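Local coordinates for lipoprotein (Mycoplasma mycoides subsp. capri, PDB 7ADK) that probably acts as a membrane-anchored peptidase of the PA clan, the clan that includes chymotrypsin, at residues Y182-Y187 with A224-F229; N569-E572 with K577-S580. All coordinates share one frame; numbering follows the deposited sequence.

Interaction 1 and interaction 2 lie on opposite sides of the chain's centre, with their own centres about 55 Å apart. They share no helix or strand. Interaction 1 is buried and joins two helices, 176-192 and 220-226, with 36 residues between the two segments. Interaction 2 is local and partly exposed. It folds the loop after strand 565-566 back on helix 575-582, within the Mycoplasma peptidase range. Both rest on van der Waals touches between the segments, with polar groups bonded to residues outside them. Interaction 1 sets an amide and a tyrosine against one isoleucine. Interaction 2 adds a glutamate laid against a lysine chain.

Interaction 1: Y182-Y187 with A224-F229; sequences YDNERY and AAISNF
Y187 on helix 176-192 faces I226 on helix 220-226, and their CA atoms, 8.1 Å apart, are the nearest across the two segments. I226 carries the contact from its side. Its CG1 is anti to the carbonyl carbon, and the nearly extended chain (chi2 163°) brings CD1 up to N184. There N184 OD1 lies 3.6 Å from I226 CD1. The two side chains cross at about a right angle. N184 has CG anti to its backbone N (chi1 -178°), and this carries its amide across to the second helix. The other end of that amide, ND2, is hydrogen-bonded to D222, one turn before I226. One asparagine therefore meets helix 220-226 at both a polar and an apolar point.

The Y187 ring offers its edge. Y187 CE2 lies 4.2 Å from I226 O, which sits near the ring plane, and 4.3 Å from I226 CG2. Y187 OH bonds to Q700, which anchors the hydroxyl end of the ring. I226 O itself accepts a hydrogen bond from S227 OG at 2.6 Å, and S227 OG also bonds to K250.

The direct touch is small, 118 Å² summed over both sides, and mixes carbon-carbon with carbon-oxygen contacts; none of them is a hydrogen bond. A polar tie between the two helices is the N184 ND2 to D222 bond. N184 ND2 and Y187 OH are both satisfied, by D222 and Q700.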
loop_
_atom_site.group_PDB
_atom_site.type_symbol
_atom_site.label_atom_id
_atom_site.label_comp_id
_atom_site.label_asym_id
_atom_site.label_seq_id
_atom_site.Cartn_x
_atom_site.Cartn_y
_atom_site.Cartn_z
ATOM N N TYR B 182 3.510 33.814 20.931
ATOM C CA TYR B 182 2.165 33.629 20.385
ATOM C C TYR B 182 1.688 32.163 20.454
ATOM O O TYR B 182 0.581 31.881 20.918
ATOM C CB TYR B 182 2.147 34.162 18.952
ATOM C CG TYR B 182 0.780 34.115 18.310
ATOM C CD1 TYR B 182 -0.134 35.152 18.555
ATOM C CD2 TYR B 182 0.390 32.998 17.548
ATOM C CE1 TYR B 182 -1.439 35.067 18.049
ATOM C CE2 TYR B 182 -0.921 32.904 17.051
ATOM C CZ TYR B 182 -1.840 33.936 17.316
ATOM O OH TYR B 182 -3.130 33.826 16.926
ATOM N N ASP B 183 2.530 31.226 20.017
ATOM C CA ASP B 183 2.256 29.789 20.019
ATOM C C ASP B 183 2.267 29.176 21.423
ATOM O O ASP B 183 1.465 28.298 21.714
ATOM C CB ASP B 183 3.280 29.056 19.146
ATOM C CG ASP B 183 3.243 29.412 17.662
ATOM O OD1 ASP B 183 2.145 29.710 17.149
ATOM O OD2 ASP B 183 4.301 29.340 17.000
ATOM N N ASN B 184 3.132 29.634 22.321
ATOM C CA ASN B 184 3.214 29.113 23.678
ATOM C C ASN B 184 1.984 29.517 24.524
ATOM O O ASN B 184 1.475 28.694 25.275
ATOM C CB ASN B 184 4.553 29.553 24.274
ATOM C CG ASN B 184 4.777 29.027 25.669
ATOM O OD1 ASN B 184 5.149 27.893 25.878
ATOM N ND2 ASN B 184 4.553 29.836 26.662
ATOM N N GLU B 185 1.406 30.715 24.350
ATOM C CA GLU B 185 0.162 31.071 25.048
ATOM C C GLU B 185 -1.078 30.320 24.520
ATOM O O GLU B 185 -2.151 30.425 25.108
ATOM C CB GLU B 185 -0.035 32.597 25.134
ATOM C CG GLU B 185 -0.586 33.277 23.882
ATOM C CD GLU B 185 -1.170 34.683 24.095
ATOM O OE1 GLU B 185 -1.185 35.203 25.223
ATOM O OE2 GLU B 185 -1.672 35.273 23.123
ATOM N N ARG B 186 -0.947 29.558 23.429
ATOM C CA ARG B 186 -1.957 28.667 22.838
ATOM C C ARG B 186 -1.684 27.211 23.178
ATOM O O ARG B 186 -2.591 26.489 23.570
ATOM C CB ARG B 186 -2.002 28.900 21.324
ATOM C CG ARG B 186 -2.550 30.265 21.044
ATOM C CD ARG B 186 -2.505 30.777 19.632
ATOM N NE ARG B 186 -3.251 32.037 19.508
ATOM C CZ ARG B 186 -3.054 33.154 20.186
ATOM N NH1 ARG B 186 -1.980 33.379 20.878
ATOM N NH2 ARG B 186 -3.960 34.076 20.190
ATOM N N TYR B 187 -0.428 26.795 23.148
ATOM C CA TYR B 187 -0.002 25.468 23.558
ATOM C C TYR B 187 -0.292 25.225 25.036
ATOM O O TYR B 187 -0.788 24.176 25.419
ATOM C CB TYR B 187 1.485 25.307 23.244
ATOM C CG TYR B 187 1.939 23.868 23.249
ATOM C CD1 TYR B 187 1.706 23.083 22.111
ATOM C CD2 TYR B 187 2.571 23.310 24.377
ATOM C CE1 TYR B 187 2.101 21.738 22.091
ATOM C CE2 TYR B 187 2.977 21.967 24.357
ATOM C CZ TYR B 187 2.736 21.179 23.217
ATOM O OH TYR B 187 3.131 19.888 23.193
ATOM N N ALA B 224 7.270 23.800 34.004
ATOM C CA ALA B 224 6.853 22.731 34.899
ATOM C C ALA B 224 5.759 21.829 34.306
ATOM O O ALA B 224 5.539 20.746 34.847
ATOM C CB ALA B 224 6.414 23.362 36.211
ATOM N N ALA B 225 5.093 22.236 33.221
ATOM C CA ALA B 225 4.031 21.482 32.554
ATOM C C ALA B 225 4.191 21.287 31.027
ATOM O O ALA B 225 3.616 20.325 30.530
ATOM C CB ALA B 225 2.700 22.160 32.886
ATOM N N ILE B 226 4.939 22.130 30.284
ATOM C CA ILE B 226 5.131 22.004 28.805
ATOM C C ILE B 226 5.536 20.575 28.446
ATOM O O ILE B 226 5.070 20.010 27.458
ATOM C CB ILE B 226 6.151 23.023 28.215
ATOM C CG1 ILE B 226 5.647 24.477 28.232
ATOM C CG2 ILE B 226 6.447 22.699 26.746
ATOM C CD1 ILE B 226 6.735 25.525 28.057
ATOM N N SER B 227 6.367 19.969 29.291
ATOM C CA SER B 227 6.470 18.527 29.501
ATOM C C SER B 227 7.090 18.277 30.884
ATOM O O SER B 227 7.170 19.171 31.727
ATOM C CB SER B 227 7.278 17.846 28.382
ATOM O OG SER B 227 6.599 17.922 27.158
ATOM N N ASN B 228 7.601 17.077 31.112
ATOM C CA ASN B 228 8.400 16.706 32.267
ATOM C C ASN B 228 9.814 17.345 32.286
ATOM O O ASN B 228 10.813 16.631 32.390
ATOM C CB ASN B 228 8.441 15.178 32.242
ATOM N N PHE B 229 9.935 18.675 32.147
ATOM C CA PHE B 229 11.225 19.382 32.120
ATOM C C PHE B 229 11.858 19.477 33.524
ATOM O O PHE B 229 11.154 19.396 34.530
ATOM C CB PHE B 229 11.112 20.807 31.542
ATOM C CG PHE B 229 10.833 21.077 30.062
ATOM C CD1 PHE B 229 9.910 20.328 29.314
ATOM C CD2 PHE B 229 11.414 22.218 29.470
ATOM C CE1 PHE B 229 9.554 20.726 28.013
ATOM C CE2 PHE B 229 11.055 22.617 28.171
ATOM C CZ PHE B 229 10.124 21.867 27.445
#

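Interaction 2: N569-E572 with K577-S580; sequences NQYE and KLIS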
loop_
_atom_site.group_PDB
_atom_site.type_symbol
_atom_site.label_atom_id
_atom_site.label_comp_id
_atom_site.label_asym_id
_atom_site.label_seq_id
_atom_site.Cartn_x
_atom_site.Cartn_y
_atom_site.Cartn_z
ATOM N N ASN B 569 21.194 -18.697 -6.290
ATOM C CA ASN B 569 21.968 -19.427 -7.296
ATOM C C ASN B 569 22.028 -18.720 -8.660
ATOM O O ASN B 569 22.792 -19.136 -9.529
ATOM C CB ASN B 569 21.426 -20.860 -7.392
ATOM C CG ASN B 569 21.580 -21.622 -6.089
ATOM O OD1 ASN B 569 20.608 -21.999 -5.459
ATOM N ND2 ASN B 569 22.789 -21.827 -5.619
ATOM N N GLN B 570 21.251 -17.653 -8.854
ATOM C CA GLN B 570 21.265 -16.795 -10.043
ATOM C C GLN B 570 21.936 -15.431 -9.808
ATOM O O GLN B 570 22.253 -14.744 -10.775
ATOM C CB GLN B 570 19.840 -16.671 -10.595
ATOM C CG GLN B 570 18.859 -15.962 -9.665
ATOM C CD GLN B 570 17.509 -15.723 -10.316
ATOM O OE1 GLN B 570 16.692 -16.607 -10.446
ATOM N NE2 GLN B 570 17.217 -14.550 -10.746
ATOM N N TYR B 571 22.185 -15.044 -8.559
ATOM C CA TYR B 571 22.914 -13.833 -8.197
ATOM C C TYR B 571 24.431 -13.975 -8.388
ATOM O O TYR B 571 24.933 -15.043 -8.735
ATOM C CB TYR B 571 22.585 -13.455 -6.746
ATOM C CG TYR B 571 22.655 -11.968 -6.489
ATOM C CD1 TYR B 571 21.655 -11.154 -7.042
ATOM C CD2 TYR B 571 23.675 -11.391 -5.708
ATOM C CE1 TYR B 571 21.638 -9.774 -6.801
ATOM C CE2 TYR B 571 23.663 -10.004 -5.471
ATOM C CZ TYR B 571 22.634 -9.195 -6.000
ATOM O OH TYR B 571 22.594 -7.864 -5.759
ATOM N N GLU B 572 25.174 -12.900 -8.127
ATOM C CA GLU B 572 26.638 -12.898 -8.054
ATOM C C GLU B 572 27.178 -13.902 -7.018
ATOM O O GLU B 572 26.517 -14.209 -6.029
ATOM C CB GLU B 572 27.124 -11.469 -7.795
ATOM C CG GLU B 572 28.630 -11.234 -7.840
ATOM C CD GLU B 572 29.272 -11.642 -9.153
ATOM O OE1 GLU B 572 29.375 -10.814 -10.058
ATOM O OE2 GLU B 572 29.668 -12.797 -9.291
ATOM N N LYS B 577 33.133 -9.253 -5.752
ATOM C CA LYS B 577 31.951 -8.764 -6.467
ATOM C C LYS B 577 30.675 -8.918 -5.649
ATOM O O LYS B 577 29.859 -8.012 -5.642
ATOM C CB LYS B 577 31.829 -9.447 -7.830
ATOM C CG LYS B 577 32.898 -8.948 -8.799
ATOM C CD LYS B 577 32.647 -9.371 -10.247
ATOM C CE LYS B 577 32.736 -10.871 -10.504
ATOM N NZ LYS B 577 34.108 -11.386 -10.419
ATOM N N LEU B 578 30.517 -9.994 -4.899
ATOM C CA LEU B 578 29.368 -10.194 -4.032
ATOM C C LEU B 578 29.343 -9.183 -2.881
ATOM O O LEU B 578 28.298 -8.621 -2.609
ATOM C CB LEU B 578 29.304 -11.630 -3.561
ATOM C CG LEU B 578 28.122 -12.056 -2.752
ATOM C CD1 LEU B 578 26.873 -11.790 -3.333
ATOM C CD2 LEU B 578 28.134 -13.435 -2.430
ATOM N N ILE B 579 30.480 -8.840 -2.272
ATOM C CA ILE B 579 30.550 -7.759 -1.271
ATOM C C ILE B 579 30.220 -6.402 -1.895
ATOM O O ILE B 579 29.540 -5.585 -1.276
ATOM C CB ILE B 579 31.908 -7.762 -0.534
ATOM C CG1 ILE B 579 31.990 -9.023 0.345
ATOM C CG2 ILE B 579 32.104 -6.513 0.332
ATOM C CD1 ILE B 579 33.357 -9.305 0.955
ATOM N N SER B 580 30.619 -6.165 -3.135
ATOM C CA SER B 580 30.261 -4.938 -3.838
ATOM C C SER B 580 28.777 -4.870 -4.185
ATOM O O SER B 580 28.185 -3.825 -3.981
ATOM C CB SER B 580 31.112 -4.754 -5.085
ATOM O OG SER B 580 32.475 -4.701 -4.741
#
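E572 lies against the first part of helix 575-582 and buries more area than any other residue of the contact. The CA atoms of E572 and L578 are 5.6 Å apart. E572 CB points toward the helix. E572 CG stands anti to the backbone N (chi1 -173°) and is 3.7 Å from K577 CB. The same CG also approaches L578 N. The chain then bends at chi2 (57°), which turns the carboxylate obliquely across the lysine chain. E572 CD lies 3.6 Å from K577 CB. E572 OE1 makes the closest approach, 3.4 Å from K577 CE, with CD of the same lysine nearly as close. OE2 accepts a weak hydrogen bond from E574 N, a weak link to the residue just before helix 575-582.

The charged ends do not meet. E572 OE1 and K577 NZ are 4.8 Å apart. K577 bends at chi3 and chi4, and its NZ forms a salt bridge with E574 instead. The opposite charges may still attract weakly at this distance.

This is a strand-loop-helix connection. The loop leaves strand 565-566, passes these residues and enters helix 575-582. Strand 565-566 pairs with strand 556-562 in an antiparallel sheet, consistent with a PA-clan peptidase. Y571 and L578 both pack on strand 556-562, against V560 and Y558 respectively.

L578 fills the apolar side of the contact. L578 CD1 lies 3.6 Å from E572 O. The same methyl meets Y571 at the ring edge, near the ring plane, with CD2 of Y571 4.0 Å from L578 CD1. L578 is buried, while K577, its neighbour on the helix, is exposed.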